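Local structure of spartin (Homo sapiens, 4U7I) at residues I7-E12 with I51-K56; G45-G50 with K76-N81. The protein acts as a lipophagy receptor and lipid transfer protein in lipid droplet turnover, and binds the ESCRT-III protein IST1 through the MIT domain described here. All coordinates share one frame; numbering follows the deposited sequence.

Interaction 1 of 2, residues I7-E12 with I51-K56; sequences IKIIRE and ISISSK
Ile53 lays its whole side chain against Ile9 and Ile10, two neighbouring residues of helix 5-29. The fit with Ile10 is the broader of the two: CG1 of Ile10 meets CB of Ile53 at 3.7 Å, and CD1 of Ile10 meets CG2 of Ile53, also at 3.7 Å, as the two side chains pass at a slant. Ile9 adds a single methyl, its CG2, which lies 3.8 Å from CD1 of Ile53 with the side chains nearly at right angles. That methyl is anti to its own backbone N (chi1 -74° for CG1), and it is the branch presented to the loop. On Ile53, chi1 and chi2 are both near -55°, a bent shape that turns CD1 toward CG2 of Ile9, while CB and CG2 face Ile10. Branching at CB suits Ile53, which serves two partners at once; on Ile10 it is the long CG1-CD1 arm that does the reaching. No hydrogen bond crosses between the segments. The domain is an MIT domain, a three-helix bundle, and here the chain leaving helix 33-51 bends back over the start of helix 5-29, with Ile53 as the loop residue that makes the apolar contact. Polar groups of helix 63-90 also hold the loop. OG of Ser55 donates to OE1 of Gln72, while NE2 of Gln72 donates to the carbonyl of Ile53; Arg69 holds the carbonyl of Ser55. Serine hydroxyls give the loop short side-chain bonds, such as OG of Ser52 to the carbonyl of Arg49. Ile10 also packs on Gln72, and Ile7 on Trp65.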
loop_
_atom_site.group_PDB
_atom_site.type_symbol
_atom_site.label_atom_id
_atom_site.label_comp_id
_atom_site.label_asym_id
_atom_site.label_seq_id
_atom_site.Cartn_x
_atom_site.Cartn_y
_atom_site.Cartn_z
ATOM N N ILE A 7 0.584 -3.496 16.872
ATOM C CA ILE A 7 1.095 -2.290 16.232
ATOM C C ILE A 7 2.330 -2.603 15.389
ATOM O O ILE A 7 2.482 -2.066 14.291
ATOM C CB ILE A 7 1.416 -1.184 17.263
ATOM C CG1 ILE A 7 0.133 -0.727 17.958
ATOM C CG2 ILE A 7 2.071 0.014 16.592
ATOM C CD1 ILE A 7 0.346 0.337 19.019
ATOM N N LYS A 8 3.210 -3.485 15.862
ATOM C CA LYS A 8 4.394 -3.768 15.051
ATOM C C LYS A 8 3.998 -4.499 13.764
ATOM O O LYS A 8 4.585 -4.256 12.707
ATOM C CB LYS A 8 5.446 -4.556 15.842
ATOM C CG LYS A 8 4.919 -5.701 16.663
ATOM C CD LYS A 8 5.987 -6.240 17.608
ATOM N N ILE A 9 2.979 -5.352 13.829
ATOM C CA ILE A 9 2.455 -5.989 12.619
ATOM C C ILE A 9 1.987 -4.934 11.612
ATOM O O ILE A 9 2.291 -5.003 10.412
ATOM C CB ILE A 9 1.282 -6.941 12.933
ATOM C CG1 ILE A 9 1.799 -8.218 13.585
ATOM C CG2 ILE A 9 0.513 -7.281 11.657
ATOM C CD1 ILE A 9 0.704 -9.070 14.179
ATOM N N ILE A 10 1.255 -3.946 12.101
ATOM C CA ILE A 10 0.795 -2.874 11.217
ATOM C C ILE A 10 1.997 -2.114 10.656
ATOM O O ILE A 10 2.080 -1.843 9.453
ATOM C CB ILE A 10 -0.158 -1.913 11.956
ATOM C CG1 ILE A 10 -1.489 -2.609 12.219
ATOM C CG2 ILE A 10 -0.398 -0.634 11.147
ATOM C CD1 ILE A 10 -2.364 -1.901 13.288
ATOM N N ARG A 11 2.950 -1.799 11.521
ATOM C CA ARG A 11 4.107 -1.029 11.086
ATOM C C ARG A 11 4.933 -1.800 10.054
ATOM O O ARG A 11 5.386 -1.222 9.062
ATOM C CB ARG A 11 4.976 -0.647 12.283
ATOM C CG ARG A 11 6.019 0.424 11.988
ATOM C CD ARG A 11 6.884 0.679 13.219
ATOM N NE ARG A 11 6.073 0.916 14.411
ATOM N N GLU A 12 5.116 -3.101 10.277
ATOM C CA GLU A 12 5.895 -3.923 9.344
ATOM C C GLU A 12 5.201 -3.980 7.995
ATOM O O GLU A 12 5.847 -3.897 6.955
ATOM C CB GLU A 12 6.107 -5.349 9.870
ATOM C CG GLU A 12 6.852 -5.485 11.199
ATOM C CD GLU A 12 7.934 -4.442 11.412
ATOM O OE1 GLU A 12 8.897 -4.405 10.618
ATOM O OE2 GLU A 12 7.823 -3.664 12.386
ATOM N N ILE A 51 -4.058 -3.769 7.131
ATOM C CA ILE A 51 -5.406 -3.212 7.246
ATOM C C ILE A 51 -6.285 -4.110 8.115
ATOM O O ILE A 51 -7.203 -3.641 8.796
ATOM C CB ILE A 51 -6.028 -3.019 5.843
ATOM C CG1 ILE A 51 -5.312 -1.879 5.120
ATOM C CG2 ILE A 51 -7.515 -2.719 5.930
ATOM C CD1 ILE A 51 -5.509 -1.887 3.593
ATOM N N SER A 52 -5.980 -5.403 8.125
ATOM C CA SER A 52 -6.832 -6.383 8.808
ATOM C C SER A 52 -6.769 -6.316 10.336
ATOM O O SER A 52 -7.619 -6.890 11.014
ATOM C CB SER A 52 -6.453 -7.789 8.366
ATOM O OG SER A 52 -5.230 -8.171 8.973
ATOM N N ILE A 53 -5.764 -5.631 10.879
ATOM C CA ILE A 53 -5.565 -5.612 12.325
ATOM C C ILE A 53 -6.572 -4.687 13.017
ATOM O O ILE A 53 -6.648 -3.508 12.698
ATOM C CB ILE A 53 -4.131 -5.165 12.684
ATOM C CG1 ILE A 53 -3.104 -6.044 11.959
ATOM C CG2 ILE A 53 -3.942 -5.161 14.197
ATOM C CD1 ILE A 53 -3.251 -7.518 12.258
ATOM N N SER A 54 -7.357 -5.237 13.940
ATOM C CA SER A 54 -8.330 -4.451 14.701
ATOM C C SER A 54 -7.605 -3.327 15.434
ATOM O O SER A 54 -6.601 -3.576 16.096
ATOM C CB SER A 54 -9.093 -5.348 15.688
ATOM O OG SER A 54 -9.998 -4.600 16.491
ATOM N N SER A 55 -8.087 -2.091 15.295
ATOM C CA SER A 55 -7.362 -0.951 15.854
ATOM C C SER A 55 -8.259 0.137 16.454
ATOM O O SER A 55 -7.797 1.248 16.707
ATOM C CB SER A 55 -6.455 -0.331 14.784
ATOM O OG SER A 55 -7.193 0.037 13.626
ATOM N N LYS A 56 -9.529 -0.184 16.688
ATOM C CA LYS A 56 -10.460 0.768 17.309
ATOM C C LYS A 56 -11.056 0.300 18.640
ATOM O O LYS A 56 -12.069 0.839 19.087
ATOM C CB LYS A 56 -11.606 1.071 16.350
ATOM C CG LYS A 56 -11.243 1.986 15.219
ATOM C CD LYS A 56 -12.481 2.349 14.414
ATOM C CE LYS A 56 -13.282 1.116 14.042
ATOM N NZ LYS A 56 -14.238 1.392 12.940
#

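Interaction 2 of 2, residues G45-G50 with K76-N81; sequences GHLLRG and KETLQN
Leu47 reaches across to helix 63-90 and sets its CD1 methyl against the backbone of Leu79, 3.7 Å from the CA of Leu79. The same methyl lies 4.0 Å from CG2 of Thr78, so one leucine branch settles between two consecutive residues. Thr78 turns that methyl toward the contact by holding CG2 anti to its backbone N, with OG1 beside the N; the residue suits this buried place, with its methyl on the leucine and its hydroxyl weakly hydrogen-bonded to the carbonyl of Lys74 in its own helix. Leu79 has the other leucine shape, CG anti to its own N (chi1 172°), which sends CD2 to meet CD2 of Leu48 at 3.8 Å, the two side chains crossing almost perpendicularly. Leu48 starts off to the flank of its helix, and only its end bends in to this meeting. On another side of helix 45-50, the extended Arg49 folds back at its end so that NH2 donates to ND1 of His46 (3.0 Å), nearly straight at 167° and close to both planes, which would help hold the imidazole's rotation. The short helix axes run largely antiparallel, 145° apart, with 9.6 Å between them. Leu47 and Thr78 also pack on an aromatic side chain of the bound IST1 peptide. Helix 5-29 lies against helix 33-51 here: the rings of His46 and Phe20 meet, nearly parallel, and both His46 and Leu47 touch Ala17.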
loop_
_atom_site.group_PDB
_atom_site.type_symbol
_atom_site.label_atom_id
_atom_site.label_comp_id
_atom_site.label_asym_id
_atom_site.label_seq_id
_atom_site.Cartn_x
_atom_site.Cartn_y
_atom_site.Cartn_z
ATOM N N GLY A 45 -0.630 -7.971 -0.758
ATOM C CA GLY A 45 -0.595 -8.916 0.347
ATOM C C GLY A 45 -0.255 -8.220 1.654
ATOM O O GLY A 45 -0.909 -8.429 2.681
ATOM N N HIS A 46 0.775 -7.382 1.616
ATOM C CA HIS A 46 1.180 -6.653 2.812
ATOM C C HIS A 46 0.128 -5.632 3.222
ATOM O O HIS A 46 -0.133 -5.466 4.419
ATOM C CB HIS A 46 2.526 -5.972 2.587
ATOM C CG HIS A 46 3.623 -6.939 2.276
ATOM N ND1 HIS A 46 4.077 -7.858 3.196
ATOM C CD2 HIS A 46 4.331 -7.155 1.146
ATOM C CE1 HIS A 46 5.026 -8.594 2.647
ATOM N NE2 HIS A 46 5.199 -8.190 1.403
ATOM N N LEU A 47 -0.474 -4.946 2.251
ATOM C CA LEU A 47 -1.485 -3.933 2.584
ATOM C C LEU A 47 -2.660 -4.599 3.292
ATOM O O LEU A 47 -3.143 -4.121 4.327
ATOM C CB LEU A 47 -1.990 -3.190 1.335
ATOM C CG LEU A 47 -0.949 -2.298 0.652
ATOM C CD1 LEU A 47 -1.384 -1.991 -0.757
ATOM C CD2 LEU A 47 -0.780 -1.015 1.445
ATOM N N LEU A 48 -3.120 -5.708 2.728
ATOM C CA LEU A 48 -4.266 -6.414 3.290
ATOM C C LEU A 48 -4.017 -6.818 4.733
ATOM O O LEU A 48 -4.896 -6.686 5.582
ATOM C CB LEU A 48 -4.600 -7.655 2.462
ATOM C CG LEU A 48 -5.283 -7.441 1.112
ATOM C CD1 LEU A 48 -5.292 -8.759 0.353
ATOM C CD2 LEU A 48 -6.703 -6.890 1.276
ATOM N N ARG A 49 -2.814 -7.304 5.014
ATOM C CA ARG A 49 -2.514 -7.761 6.363
ATOM C C ARG A 49 -2.536 -6.610 7.360
ATOM O O ARG A 49 -3.099 -6.736 8.447
ATOM C CB ARG A 49 -1.155 -8.449 6.411
ATOM C CG ARG A 49 -0.819 -8.986 7.796
ATOM C CD ARG A 49 0.452 -9.806 7.773
ATOM N NE ARG A 49 1.619 -8.984 7.464
ATOM C CZ ARG A 49 2.174 -8.894 6.259
ATOM N NH1 ARG A 49 1.670 -9.576 5.240
ATOM N NH2 ARG A 49 3.239 -8.125 6.077
ATOM N N GLY A 50 -1.894 -5.506 6.999
ATOM C CA GLY A 50 -1.827 -4.340 7.870
ATOM C C GLY A 50 -3.211 -3.779 8.154
ATOM O O GLY A 50 -3.514 -3.379 9.274
ATOM N N LYS A 76 -5.160 1.721 3.211
ATOM C CA LYS A 76 -6.425 1.463 2.528
ATOM C C LYS A 76 -6.518 2.264 1.235
ATOM O O LYS A 76 -7.011 1.769 0.227
ATOM C CB LYS A 76 -7.621 1.785 3.431
ATOM C CG LYS A 76 -7.851 0.742 4.483
ATOM C CD LYS A 76 -9.070 1.055 5.314
ATOM C CE LYS A 76 -8.818 2.234 6.222
ATOM N NZ LYS A 76 -10.034 2.513 7.040
ATOM N N GLU A 77 -6.024 3.494 1.268
ATOM C CA GLU A 77 -6.060 4.350 0.091
ATOM C C GLU A 77 -5.176 3.768 -1.009
ATOM O O GLU A 77 -5.552 3.708 -2.179
ATOM C CB GLU A 77 -5.605 5.757 0.452
ATOM C CG GLU A 77 -5.525 6.711 -0.712
ATOM C CD GLU A 77 -5.411 8.150 -0.254
ATOM O OE1 GLU A 77 -5.703 8.413 0.934
ATOM O OE2 GLU A 77 -5.028 9.011 -1.073
ATOM N N THR A 78 -3.987 3.335 -0.621
ATOM C CA THR A 78 -3.055 2.784 -1.581
ATOM C C THR A 78 -3.540 1.447 -2.105
ATOM O O THR A 78 -3.384 1.148 -3.292
ATOM C CB THR A 78 -1.666 2.658 -0.950
ATOM O OG1 THR A 78 -1.119 3.972 -0.841
ATOM C CG2 THR A 78 -0.743 1.799 -1.798
ATOM N N LEU A 79 -4.157 0.651 -1.239
ATOM C CA LEU A 79 -4.681 -0.641 -1.678
ATOM C C LEU A 79 -5.695 -0.440 -2.807
ATOM O O LEU A 79 -5.692 -1.181 -3.794
ATOM C CB LEU A 79 -5.320 -1.395 -0.511
ATOM C CG LEU A 79 -6.082 -2.677 -0.855
ATOM C CD1 LEU A 79 -5.170 -3.729 -1.468
ATOM C CD2 LEU A 79 -6.773 -3.241 0.373
ATOM N N GLN A 80 -6.547 0.571 -2.672
ATOM C CA GLN A 80 -7.493 0.901 -3.736
ATOM C C GLN A 80 -6.761 1.233 -5.034
ATOM O O GLN A 80 -7.086 0.699 -6.092
ATOM C CB GLN A 80 -8.381 2.080 -3.341
ATOM C CG GLN A 80 -9.226 1.843 -2.115
ATOM C CD GLN A 80 -9.924 3.113 -1.664
ATOM O OE1 GLN A 80 -10.054 4.070 -2.432
ATOM N NE2 GLN A 80 -10.365 3.133 -0.413
ATOM N N ASN A 81 -5.765 2.104 -4.949
ATOM C CA ASN A 81 -5.015 2.507 -6.147
ATOM C C ASN A 81 -4.255 1.354 -6.804
ATOM O O ASN A 81 -4.255 1.235 -8.036
ATOM C CB ASN A 81 -4.040 3.632 -5.813
ATOM C CG ASN A 81 -4.749 4.899 -5.375
ATOM O OD1 ASN A 81 -5.897 5.137 -5.752
ATOM N ND2 ASN A 81 -4.079 5.711 -4.570
#

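Overall arrangement
From the N terminus, helix 5-29 supplies the first segment, 7-12, and the chain then turns into helix 33-51, which carries 45-50. Interaction 1 closes when segment 51-56, the last residue of that helix and the loop after it, returns to the start of helix 5-29. Interaction 2 closes later, when 76-81 on helix 63-90 comes back alongside helix 33-51. The two closures cross: 45-50 lies between the segments of interaction 1, but its partner 76-81 lies beyond 51-56. Their centres are about 12 Å apart, yet they join: CD1 of Ile51 packs on CG of Lys76 at 3.6 Å and on CD2 of Leu79. Together they tie all three helices of the MIT bundle.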